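TRAP-T family transporter, DctP (Periplasmic binding) subunit (Sulfitobacter sp. NAS-14.1, PDB 4PF8) binds beta-D-galacturonate and probably delivers it, as the periplasmic solute-binding subunit, to the membrane part of a TRAP transporter. Local coordinates at residues 75-80 and 85-90. Sequence-based numbering, arbitrary orientation.
Sequences EQLRLG and GVFSLG. With GTR (beta-D-galactopyranuronic acid), chain D.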
ATOM      1  N   GLU A  75       4.769   4.152  13.543  1.00  9.69           N
ATOM      2  CA  GLU A  75       5.477   4.289  14.816  1.00 11.96           C
ATOM      3  C   GLU A  75       4.483   4.541  15.964  1.00 10.83           C
ATOM      4  O   GLU A  75       4.598   3.955  17.049  1.00 12.88           O
ATOM      5  CB  GLU A  75       6.492   5.427  14.732  1.00 15.14           C
ATOM      6  CG  GLU A  75       7.247   5.681  16.029  1.00 26.37           C
ATOM      7  CD  GLU A  75       8.351   4.664  16.281  1.00 34.59           C
ATOM      8  OE1 GLU A  75       8.496   3.701  15.477  1.00 33.29           O
ATOM      9  OE2 GLU A  75       9.081   4.840  17.293  1.00 41.45           O
ATOM     10  N   GLN A  76       3.507   5.412  15.731  1.00  9.69           N
ATOM     11  CA  GLN A  76       2.492   5.661  16.761  1.00  9.67           C
ATOM     12  C   GLN A  76       1.768   4.381  17.141  1.00  9.52           C
ATOM     13  O   GLN A  76       1.468   4.145  18.310  1.00 10.11           O
ATOM     14  CB  GLN A  76       1.454   6.667  16.286  1.00  9.73           C
ATOM     15  CG  GLN A  76       1.964   8.080  16.097  1.00 10.54           C
ATOM     16  CD  GLN A  76       0.867   8.977  15.577  1.00 12.64           C
ATOM     17  OE1 GLN A  76      -0.253   8.963  16.099  1.00 15.03           O
ATOM     18  NE2 GLN A  76       1.168   9.753  14.547  1.00 11.75           N
ATOM     19  N   LEU A  77       1.430   3.565  16.150  1.00  9.56           N
ATOM     20  CA  LEU A  77       0.664   2.355  16.412  1.00 10.65           C
ATOM     21  C   LEU A  77       1.480   1.364  17.226  1.00  9.83           C
ATOM     22  O   LEU A  77       0.981   0.762  18.183  1.00 10.31           O
ATOM     23  CB  LEU A  77       0.186   1.736  15.089  1.00 10.39           C
ATOM     24  CG  LEU A  77      -0.787   0.576  15.345  1.00 14.08           C
ATOM     25  CD1 LEU A  77      -2.118   0.748  14.618  1.00 12.93           C
ATOM     26  CD2 LEU A  77      -0.124  -0.739  14.993  1.00 20.51           C
ATOM     27  N   ARG A  78       2.758   1.217  16.896  1.00 10.35           N
ATOM     28  CA  ARG A  78       3.636   0.330  17.636  1.00 11.77           C
ATOM     29  C   ARG A  78       3.765   0.780  19.083  1.00 15.63           C
ATOM     30  O   ARG A  78       3.878  -0.044  19.986  1.00 15.02           O
ATOM     31  CB  ARG A  78       5.027   0.266  16.994  1.00 13.16           C
ATOM     32  CG  ARG A  78       5.029  -0.354  15.634  1.00 13.72           C
ATOM     33  CD  ARG A  78       6.417  -0.316  15.026  1.00 15.24           C
ATOM     34  NE  ARG A  78       7.335  -1.121  15.813  1.00 18.58           N
ATOM     35  CZ  ARG A  78       8.649  -0.953  15.835  1.00 23.24           C
ATOM     36  NH1 ARG A  78       9.208   0.007  15.105  1.00 26.58           N
ATOM     37  NH2 ARG A  78       9.397  -1.747  16.581  1.00 21.97           N
ATOM     38  N   LEU A  79       3.740   2.091  19.300  1.00 12.39           N
ATOM     39  CA  LEU A  79       3.879   2.646  20.640  1.00 14.22           C
ATOM     40  C   LEU A  79       2.578   2.644  21.430  1.00 13.20           C
ATOM     41  O   LEU A  79       2.588   2.930  22.627  1.00 14.85           O
ATOM     42  CB  LEU A  79       4.387   4.077  20.547  1.00 17.76           C
ATOM     43  CG  LEU A  79       5.805   4.288  20.029  1.00 24.40           C
ATOM     44  CD1 LEU A  79       6.007   5.783  19.834  1.00 26.41           C
ATOM     45  CD2 LEU A  79       6.846   3.713  20.976  1.00 31.37           C
ATOM     46  N   GLY A  80       1.456   2.342  20.778  1.00 13.57           N
ATOM     47  CA  GLY A  80       0.163   2.347  21.434  1.00 14.76           C
ATOM     48  C   GLY A  80      -0.538   3.678  21.494  1.00 16.52           C
ATOM     49  O   GLY A  80      -1.563   3.803  22.156  1.00 18.91           O
ATOM     50  N   GLY A  85      -5.274   0.996  12.378  1.00  8.70           N
ATOM     51  CA  GLY A  85      -5.019   1.681  11.130  1.00  8.13           C
ATOM     52  C   GLY A  85      -5.037   0.726   9.974  1.00  7.14           C
ATOM     53  O   GLY A  85      -5.029  -0.476  10.173  1.00  9.47           O
ATOM     54  N   VAL A  86      -5.106   1.260   8.772  1.00  6.98           N
ATOM     55  CA  VAL A  86      -4.768   0.481   7.591  1.00  6.69           C
ATOM     56  C   VAL A  86      -3.513   1.100   7.012  1.00  6.66           C
ATOM     57  O   VAL A  86      -3.498   2.291   6.678  1.00  7.76           O
ATOM     58  CB  VAL A  86      -5.874   0.461   6.547  1.00  7.30           C
ATOM     59  CG1 VAL A  86      -5.382  -0.173   5.254  1.00  7.27           C
ATOM     60  CG2 VAL A  86      -7.091  -0.298   7.078  1.00  9.19           C
ATOM     61  N   PHE A  87      -2.485   0.279   6.929  1.00  7.78           N
ATOM     62  CA  PHE A  87      -1.176   0.703   6.454  1.00  7.24           C
ATOM     63  C   PHE A  87      -0.762  -0.095   5.225  1.00  6.44           C
ATOM     64  O   PHE A  87      -0.864  -1.324   5.208  1.00  8.80           O
ATOM     65  CB  PHE A  87      -0.088   0.461   7.509  1.00 11.29           C
ATOM     66  CG  PHE A  87      -0.304   1.152   8.811  1.00 10.82           C
ATOM     67  CD1 PHE A  87      -0.458   2.514   8.896  1.00  9.11           C
ATOM     68  CD2 PHE A  87      -0.242   0.434   9.992  1.00 17.13           C
ATOM     69  CE1 PHE A  87      -0.637   3.139  10.103  1.00 11.01           C
ATOM     70  CE2 PHE A  87      -0.395   1.074  11.227  1.00 18.62           C
ATOM     71  CZ  PHE A  87      -0.617   2.428  11.263  1.00 13.10           C
ATOM     72  N   SER A  88      -0.223   0.599   4.243  1.00  8.06           N
ATOM     73  CA  SER A  88       0.460  -0.093   3.165  1.00  7.85           C
ATOM     74  C   SER A  88       1.659  -0.793   3.771  1.00 10.34           C
ATOM     75  O   SER A  88       2.366  -0.213   4.615  1.00  9.21           O
ATOM     76  CB  SER A  88       0.928   0.922   2.141  1.00  9.31           C
ATOM     77  OG  SER A  88       1.727   0.342   1.114  1.00  9.22           O
ATOM     78  N   LEU A  89       1.939  -2.008   3.311  1.00  9.51           N
ATOM     79  CA  LEU A  89       3.163  -2.661   3.730  1.00  7.84           C
ATOM     80  C   LEU A  89       4.420  -2.003   3.126  1.00  8.47           C
ATOM     81  O   LEU A  89       5.540  -2.288   3.555  1.00 11.57           O
ATOM     82  CB  LEU A  89       3.090  -4.139   3.407  1.00  9.23           C
ATOM     83  CG  LEU A  89       2.418  -4.971   4.484  1.00 14.47           C
ATOM     84  CD1 LEU A  89       1.006  -4.548   4.747  1.00 25.98           C
ATOM     85  CD2 LEU A  89       2.465  -6.467   4.123  1.00 16.50           C
ATOM     86  N   GLY A  90       4.251  -1.097   2.170  1.00  9.68           N
ATOM     87  CA  GLY A  90       5.387  -0.452   1.540  1.00  9.84           C
ATOM     88  C   GLY A  90       6.278   0.262   2.553  1.00 10.76           C
ATOM     89  O   GLY A  90       7.455  -0.036   2.701  1.00 13.12           O
TER
HETATM   90  C1  GTR D 402      -1.448   4.101  -1.779  1.00  5.44           C
HETATM   91  C2  GTR D 402      -1.568   3.411  -0.461  1.00  5.28           C
HETATM   92  C3  GTR D 402      -1.285   4.441   0.618  1.00  7.07           C
HETATM   93  C4  GTR D 402       0.111   5.029   0.467  1.00  6.96           C
HETATM   94  C5  GTR D 402       0.170   5.620  -0.938  1.00  7.09           C
HETATM   95  C6  GTR D 402       1.567   6.155  -1.232  1.00  9.45           C
HETATM   96  O1  GTR D 402      -1.646   3.147  -2.869  1.00  6.84           O
HETATM   97  O2  GTR D 402      -2.935   2.933  -0.336  1.00  6.58           O
HETATM   98  O3  GTR D 402      -1.309   3.733   1.877  1.00  7.50           O
HETATM   99  O4  GTR D 402       1.060   3.956   0.594  1.00  9.35           O
HETATM  100  O5  GTR D 402      -0.171   4.638  -1.938  1.00  6.32           O
HETATM  101  O6A GTR D 402       1.937   6.070  -2.433  1.00  7.19           O
HETATM  102  O6B GTR D 402       2.187   6.758  -0.327  1.00  8.04           O
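Leu77 and Phe87 meet in a wholly apolar contact between a helix and the strand that follows it. Leu77 CD1 lies 3.8 Å from Phe87 CE2, approaching the far end of the ring obliquely, while Leu77 CB sits 4.0 Å from Phe87 CZ. With CG anti to the backbone N (chi1 -172°), the leucine also extends CD1 to within 3.9 Å of Gly85 N. The absence of a side chain at Gly85 keeps that position clear of Phe87 CZ. An alanine in place of Leu77 would probably open a gap between Phe87 CE2 and Gly85 N, leaving the ring less closely packed on this side.

No hydrogen bond joins the two segments. Gly80, with positive phi, closes the helix in a Schellman motif. Beyond the strand, Ser88 N-caps the short, weakly bonded helix 89-92, its OG accepting from Gly90 N (3.1 Å, N-H...O 159°), while Ser88 CB lies 3.4 Å from O4 of the bound galacturonate.

Gln70, on the same helix as Leu77, accepts from Ser88 N and bonds the sugar through NE2. Helix 70-79 packs against the five-stranded sheet, where strand 84-88 lies between 26-29 and 234-239; Phe87 also meets Trp29, and Leu77 reaches Ile135 of strand 135-141.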